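Local structure of leucyl-tRNA synthetase subunit alpha (Aquifex aeolicus, 3O0A) at residues V12-P25 / V65-N77. The protein attaches leucine to its cognate tRNA as part of leucyl-tRNA synthetase, the fragment here being the CP1 hydrolytic domain, which probably edits mischarged tRNA. Residues are numbered along the deposited sequence; the frame is centred on the assembly and turned at random.
Sequences VEIEEPEKFLNCVP and VPVLACIGERLGN
R74, in the last turn of helix 64-74, meets the 19-23 turn with three N-H...O bonds that use both terminal nitrogens. R74 NH2 donates to N22 OD1 at 2.7 Å, in the plane of the amide and on a lone pair. R74 NH1 reaches N22 OD1 at 2.9 Å but from 42° above that plane. Together NH1 and NH2 grip this one oxygen end-on, with OD1 near the guanidinium plane and that plane almost perpendicular to the amide (89°). R74 NH1 also bonds K19 O, 2.9 Å away, which leaves two acceptors sharing three donations. The arginine chain makes this possible by bending at chi2 and chi3, which brings the edge with NH1 and NH2 to N22 OD1 and K19 O.

Beneath the guanidinium lies the disulfide: C23 SG sits 3.6 Å off one face, toward the rim, and is joined to C70 SG at 2.1 Å with a chi3 of -65°. This bond ties the loop covalently to the helix. The extended K19 chain carries NZ to a water that accepts from K19 NZ (3.0 Å) and donates to R74 O (2.6 Å), bridging the two segments.

Apolar contacts fill much of the rest. The F20 ring lies nearly parallel to the guanidinium plane, yet it is the aliphatic part of R74 that it touches, F20 CE1 to R74 CG at 3.3 Å; I71 CG2 touches F20 CD1 and L75 CD2 touches F20 CZ. I14 CD1 meets I71 CG2 tip to tip, while the V67 methyls pack on V24 CG1 and P25 CD and also touch C23 O in van der Waals contact. Beyond R74, the helix closes in a Schellman motif at G76.

The contact thus fastens the loop after strand 6-13 to helix 64-74. Strand 106-114 packs against both segments, V111 touching V12, L68 and I71, while L32 of helix 26-35 touches I14 and V24.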
loop_
_atom_site.group_PDB
_atom_site.type_symbol
_atom_site.label_atom_id
_atom_site.label_comp_id
_atom_site.label_asym_id
_atom_site.label_seq_id
_atom_site.Cartn_x
_atom_site.Cartn_y
_atom_site.Cartn_z
ATOM N N VAL A 12 -3.840 -1.590 -9.703
ATOM C CA VAL A 12 -2.926 -1.148 -10.745
ATOM C C VAL A 12 -3.713 -1.081 -12.043
ATOM O O VAL A 12 -4.250 -2.096 -12.508
ATOM C CB VAL A 12 -1.723 -2.105 -10.882
ATOM C CG1 VAL A 12 -0.835 -1.678 -12.025
ATOM C CG2 VAL A 12 -0.930 -2.168 -9.577
ATOM N N GLU A 13 -3.803 0.126 -12.602
ATOM C CA GLU A 13 -4.428 0.313 -13.909
ATOM C C GLU A 13 -3.498 -0.180 -15.006
ATOM O O GLU A 13 -2.303 0.138 -15.006
ATOM C CB GLU A 13 -4.735 1.785 -14.144
ATOM C CG GLU A 13 -5.755 2.358 -13.180
ATOM C CD GLU A 13 -5.925 3.846 -13.379
ATOM O OE1 GLU A 13 -5.864 4.288 -14.545
ATOM O OE2 GLU A 13 -6.066 4.578 -12.376
ATOM N N ILE A 14 -4.052 -0.962 -15.927
ATOM C CA ILE A 14 -3.290 -1.480 -17.067
ATOM C C ILE A 14 -4.032 -1.137 -18.357
ATOM O O ILE A 14 -5.031 -1.781 -18.696
ATOM C CB ILE A 14 -3.073 -3.014 -16.958
ATOM C CG1 ILE A 14 -2.298 -3.396 -15.681
ATOM C CG2 ILE A 14 -2.386 -3.565 -18.215
ATOM C CD1 ILE A 14 -0.868 -2.906 -15.648
ATOM N N GLU A 15 -3.515 -0.126 -19.051
ATOM C CA GLU A 15 -4.136 0.476 -20.239
ATOM C C GLU A 15 -4.114 -0.449 -21.459
ATOM O O GLU A 15 -5.030 -0.427 -22.293
ATOM C CB GLU A 15 -3.425 1.803 -20.548
ATOM C CG GLU A 15 -3.838 2.510 -21.834
ATOM C CD GLU A 15 -5.245 3.088 -21.770
ATOM O OE1 GLU A 15 -5.636 3.617 -20.701
ATOM O OE2 GLU A 15 -5.957 3.016 -22.794
ATOM N N GLU A 16 -3.064 -1.258 -21.555
ATOM C CA GLU A 16 -2.888 -2.162 -22.687
ATOM C C GLU A 16 -2.706 -3.603 -22.185
ATOM O O GLU A 16 -1.595 -4.120 -22.188
ATOM C CB GLU A 16 -1.683 -1.725 -23.523
ATOM C CG GLU A 16 -1.845 -0.376 -24.230
ATOM C CD GLU A 16 -0.764 -0.127 -25.273
ATOM O OE1 GLU A 16 0.436 -0.131 -24.905
ATOM O OE2 GLU A 16 -1.117 0.057 -26.462
ATOM N N PRO A 17 -3.804 -4.258 -21.753
ATOM C CA PRO A 17 -3.676 -5.584 -21.130
ATOM C C PRO A 17 -2.939 -6.643 -21.971
ATOM O O PRO A 17 -2.221 -7.469 -21.399
ATOM C CB PRO A 17 -5.133 -6.004 -20.903
ATOM C CG PRO A 17 -5.880 -4.718 -20.813
ATOM C CD PRO A 17 -5.214 -3.832 -21.828
ATOM N N GLU A 18 -3.107 -6.627 -23.300
ATOM C CA GLU A 18 -2.455 -7.627 -24.172
ATOM C C GLU A 18 -0.930 -7.640 -24.031
ATOM O O GLU A 18 -0.295 -8.695 -24.137
ATOM C CB GLU A 18 -2.860 -7.447 -25.650
ATOM C CG GLU A 18 -4.351 -7.676 -25.900
ATOM C CD GLU A 18 -5.224 -6.464 -25.567
ATOM O OE1 GLU A 18 -4.699 -5.416 -25.117
ATOM O OE2 GLU A 18 -6.455 -6.559 -25.768
ATOM N N LYS A 19 -0.352 -6.471 -23.765
ATOM C CA LYS A 19 1.097 -6.331 -23.567
ATOM C C LYS A 19 1.577 -7.019 -22.284
ATOM O O LYS A 19 2.769 -7.313 -22.144
ATOM C CB LYS A 19 1.456 -4.836 -23.545
ATOM C CG LYS A 19 2.881 -4.459 -23.135
ATOM C CD LYS A 19 3.075 -2.930 -23.238
ATOM C CE LYS A 19 4.380 -2.455 -22.600
ATOM N NZ LYS A 19 4.598 -0.998 -22.908
ATOM N N PHE A 20 0.645 -7.292 -21.367
ATOM C CA PHE A 20 0.989 -7.822 -20.061
ATOM C C PHE A 20 0.347 -9.159 -19.700
ATOM O O PHE A 20 0.597 -9.686 -18.604
ATOM C CB PHE A 20 0.664 -6.782 -18.984
ATOM C CG PHE A 20 1.266 -5.451 -19.257
ATOM C CD1 PHE A 20 2.550 -5.149 -18.820
ATOM C CD2 PHE A 20 0.549 -4.496 -19.976
ATOM C CE1 PHE A 20 3.103 -3.898 -19.090
ATOM C CE2 PHE A 20 1.090 -3.254 -20.247
ATOM C CZ PHE A 20 2.375 -2.964 -19.800
ATOM N N LEU A 21 -0.429 -9.734 -20.615
ATOM C CA LEU A 21 -1.171 -10.969 -20.314
ATOM C C LEU A 21 -0.293 -12.127 -19.843
ATOM O O LEU A 21 -0.708 -12.930 -18.994
ATOM C CB LEU A 21 -1.989 -11.429 -21.529
ATOM C CG LEU A 21 -3.350 -10.767 -21.708
ATOM C CD1 LEU A 21 -3.941 -11.188 -23.059
ATOM C CD2 LEU A 21 -4.287 -11.149 -20.538
ATOM N N ASN A 22 0.921 -12.240 -20.382
ATOM C CA ASN A 22 1.761 -13.349 -19.944
ATOM C C ASN A 22 2.398 -13.155 -18.559
ATOM O O ASN A 22 3.052 -14.060 -18.044
ATOM C CB ASN A 22 2.755 -13.810 -21.044
ATOM C CG ASN A 22 3.960 -12.887 -21.200
ATOM O OD1 ASN A 22 4.194 -12.003 -20.390
ATOM N ND2 ASN A 22 4.759 -13.146 -22.226
ATOM N N CYS A 23 2.162 -11.990 -17.951
ATOM C CA CYS A 23 2.577 -11.727 -16.571
ATOM C C CYS A 23 1.571 -12.219 -15.547
ATOM O O CYS A 23 1.890 -12.280 -14.370
ATOM C CB CYS A 23 2.776 -10.241 -16.332
ATOM S SG CYS A 23 4.216 -9.613 -17.178
ATOM N N VAL A 24 0.349 -12.517 -15.994
ATOM C CA VAL A 24 -0.757 -12.762 -15.057
ATOM C C VAL A 24 -1.328 -14.170 -15.206
ATOM O O VAL A 24 -1.413 -14.696 -16.324
ATOM C CB VAL A 24 -1.895 -11.703 -15.163
ATOM C CG1 VAL A 24 -1.326 -10.259 -15.188
ATOM C CG2 VAL A 24 -2.735 -11.930 -16.392
ATOM N N PRO A 25 -1.700 -14.793 -14.075
ATOM C CA PRO A 25 -2.329 -16.111 -14.161
ATOM C C PRO A 25 -3.758 -16.014 -14.656
ATOM O O PRO A 25 -4.382 -14.953 -14.567
ATOM C CB PRO A 25 -2.322 -16.602 -12.717
ATOM C CG PRO A 25 -2.387 -15.353 -11.897
ATOM C CD PRO A 25 -1.584 -14.324 -12.679
ATOM N N VAL A 65 3.453 -10.535 -5.934
ATOM C CA VAL A 65 4.821 -10.026 -6.091
ATOM C C VAL A 65 5.440 -10.380 -7.459
ATOM O O VAL A 65 5.893 -9.478 -8.154
ATOM C CB VAL A 65 5.745 -10.447 -4.912
ATOM C CG1 VAL A 65 7.190 -10.118 -5.234
ATOM C CG2 VAL A 65 5.299 -9.735 -3.641
ATOM N N PRO A 66 5.454 -11.677 -7.858
ATOM C CA PRO A 66 6.016 -11.988 -9.182
ATOM C C PRO A 66 5.185 -11.429 -10.342
ATOM O O PRO A 66 5.755 -11.015 -11.352
ATOM C CB PRO A 66 6.068 -13.528 -9.213
ATOM C CG PRO A 66 5.128 -13.983 -8.166
ATOM C CD PRO A 66 5.050 -12.897 -7.128
ATOM N N VAL A 67 3.865 -11.394 -10.184
ATOM C CA VAL A 67 2.983 -10.844 -11.201
ATOM C C VAL A 67 3.313 -9.368 -11.447
ATOM O O VAL A 67 3.553 -8.952 -12.589
ATOM C CB VAL A 67 1.488 -11.001 -10.803
ATOM C CG1 VAL A 67 0.594 -10.323 -11.840
ATOM C CG2 VAL A 67 1.128 -12.480 -10.665
ATOM N N LEU A 68 3.322 -8.579 -10.372
ATOM C CA LEU A 68 3.580 -7.139 -10.493
ATOM C C LEU A 68 5.005 -6.811 -10.899
ATOM O O LEU A 68 5.230 -5.853 -11.650
ATOM C CB LEU A 68 3.189 -6.415 -9.201
ATOM C CG LEU A 68 1.710 -6.513 -8.849
ATOM C CD1 LEU A 68 1.522 -5.815 -7.494
ATOM C CD2 LEU A 68 0.806 -5.912 -9.948
ATOM N N ALA A 69 5.968 -7.604 -10.434
ATOM C CA ALA A 69 7.365 -7.424 -10.873
ATOM C C ALA A 69 7.531 -7.700 -12.383
ATOM O O ALA A 69 8.300 -7.014 -13.083
ATOM C CB ALA A 69 8.308 -8.303 -10.037
ATOM N N CYS A 70 6.781 -8.680 -12.885
ATOM C CA CYS A 70 6.800 -8.995 -14.317
ATOM C C CYS A 70 6.304 -7.782 -15.090
ATOM O O CYS A 70 6.907 -7.372 -16.087
ATOM C CB CYS A 70 5.910 -10.210 -14.602
ATOM S SG CYS A 70 5.818 -10.697 -16.347
ATOM N N ILE A 71 5.210 -7.199 -14.606
ATOM C CA ILE A 71 4.656 -5.985 -15.209
ATOM C C ILE A 71 5.626 -4.801 -15.102
ATOM O O ILE A 71 5.844 -4.100 -16.079
ATOM C CB ILE A 71 3.267 -5.657 -14.634
ATOM C CG1 ILE A 71 2.281 -6.775 -15.041
ATOM C CG2 ILE A 71 2.802 -4.277 -15.116
ATOM C CD1 ILE A 71 0.914 -6.721 -14.327
ATOM N N GLY A 72 6.243 -4.626 -13.936
ATOM C CA GLY A 72 7.185 -3.523 -13.708
ATOM C C GLY A 72 8.425 -3.653 -14.568
ATOM O O GLY A 72 8.973 -2.651 -15.047
ATOM N N GLU A 73 8.867 -4.881 -14.800
ATOM C CA GLU A 73 9.951 -5.107 -15.769
ATOM C C GLU A 73 9.508 -4.708 -17.178
ATOM O O GLU A 73 10.254 -4.033 -17.925
ATOM C CB GLU A 73 10.395 -6.576 -15.742
ATOM C CG GLU A 73 11.411 -6.921 -16.844
ATOM C CD GLU A 73 11.709 -8.391 -16.899
ATOM O OE1 GLU A 73 10.849 -9.153 -17.384
ATOM O OE2 GLU A 73 12.822 -8.792 -16.482
ATOM N N ARG A 74 8.294 -5.115 -17.532
ATOM C CA ARG A 74 7.694 -4.882 -18.856
ATOM C C ARG A 74 7.569 -3.369 -19.117
ATOM O O ARG A 74 7.769 -2.910 -20.242
ATOM C CB ARG A 74 6.332 -5.600 -18.915
ATOM C CG ARG A 74 5.623 -5.700 -20.285
ATOM C CD ARG A 74 6.107 -6.800 -21.177
ATOM N NE ARG A 74 6.497 -8.054 -20.528
ATOM C CZ ARG A 74 5.831 -9.202 -20.634
ATOM N NH1 ARG A 74 4.713 -9.267 -21.354
ATOM N NH2 ARG A 74 6.287 -10.291 -20.024
ATOM N N LEU A 75 7.301 -2.601 -18.059
ATOM C CA LEU A 75 7.247 -1.129 -18.106
ATOM C C LEU A 75 8.618 -0.430 -18.078
ATOM O O LEU A 75 8.700 0.789 -18.298
ATOM C CB LEU A 75 6.395 -0.599 -16.939
ATOM C CG LEU A 75 4.902 -0.950 -16.915
ATOM C CD1 LEU A 75 4.255 -0.507 -15.605
ATOM C CD2 LEU A 75 4.181 -0.329 -18.123
ATOM N N GLY A 76 9.674 -1.200 -17.810
ATOM C CA GLY A 76 11.044 -0.687 -17.673
ATOM C C GLY A 76 11.338 -0.024 -16.340
ATOM O O GLY A 76 12.311 0.732 -16.221
ATOM N N ASN A 77 10.496 -0.297 -15.338
ATOM C CA ASN A 77 10.583 0.367 -14.032
ATOM C C ASN A 77 11.212 -0.489 -12.938
ATOM O O ASN A 77 11.625 0.040 -11.896
ATOM C CB ASN A 77 9.192 0.765 -13.522
ATOM C CG ASN A 77 8.487 1.795 -14.389
ATOM O OD1 ASN A 77 9.110 2.544 -15.151
ATOM N ND2 ASN A 77 7.161 1.868 -14.234
HETATM O O HOH W 1 7.412 -0.835 -21.785
#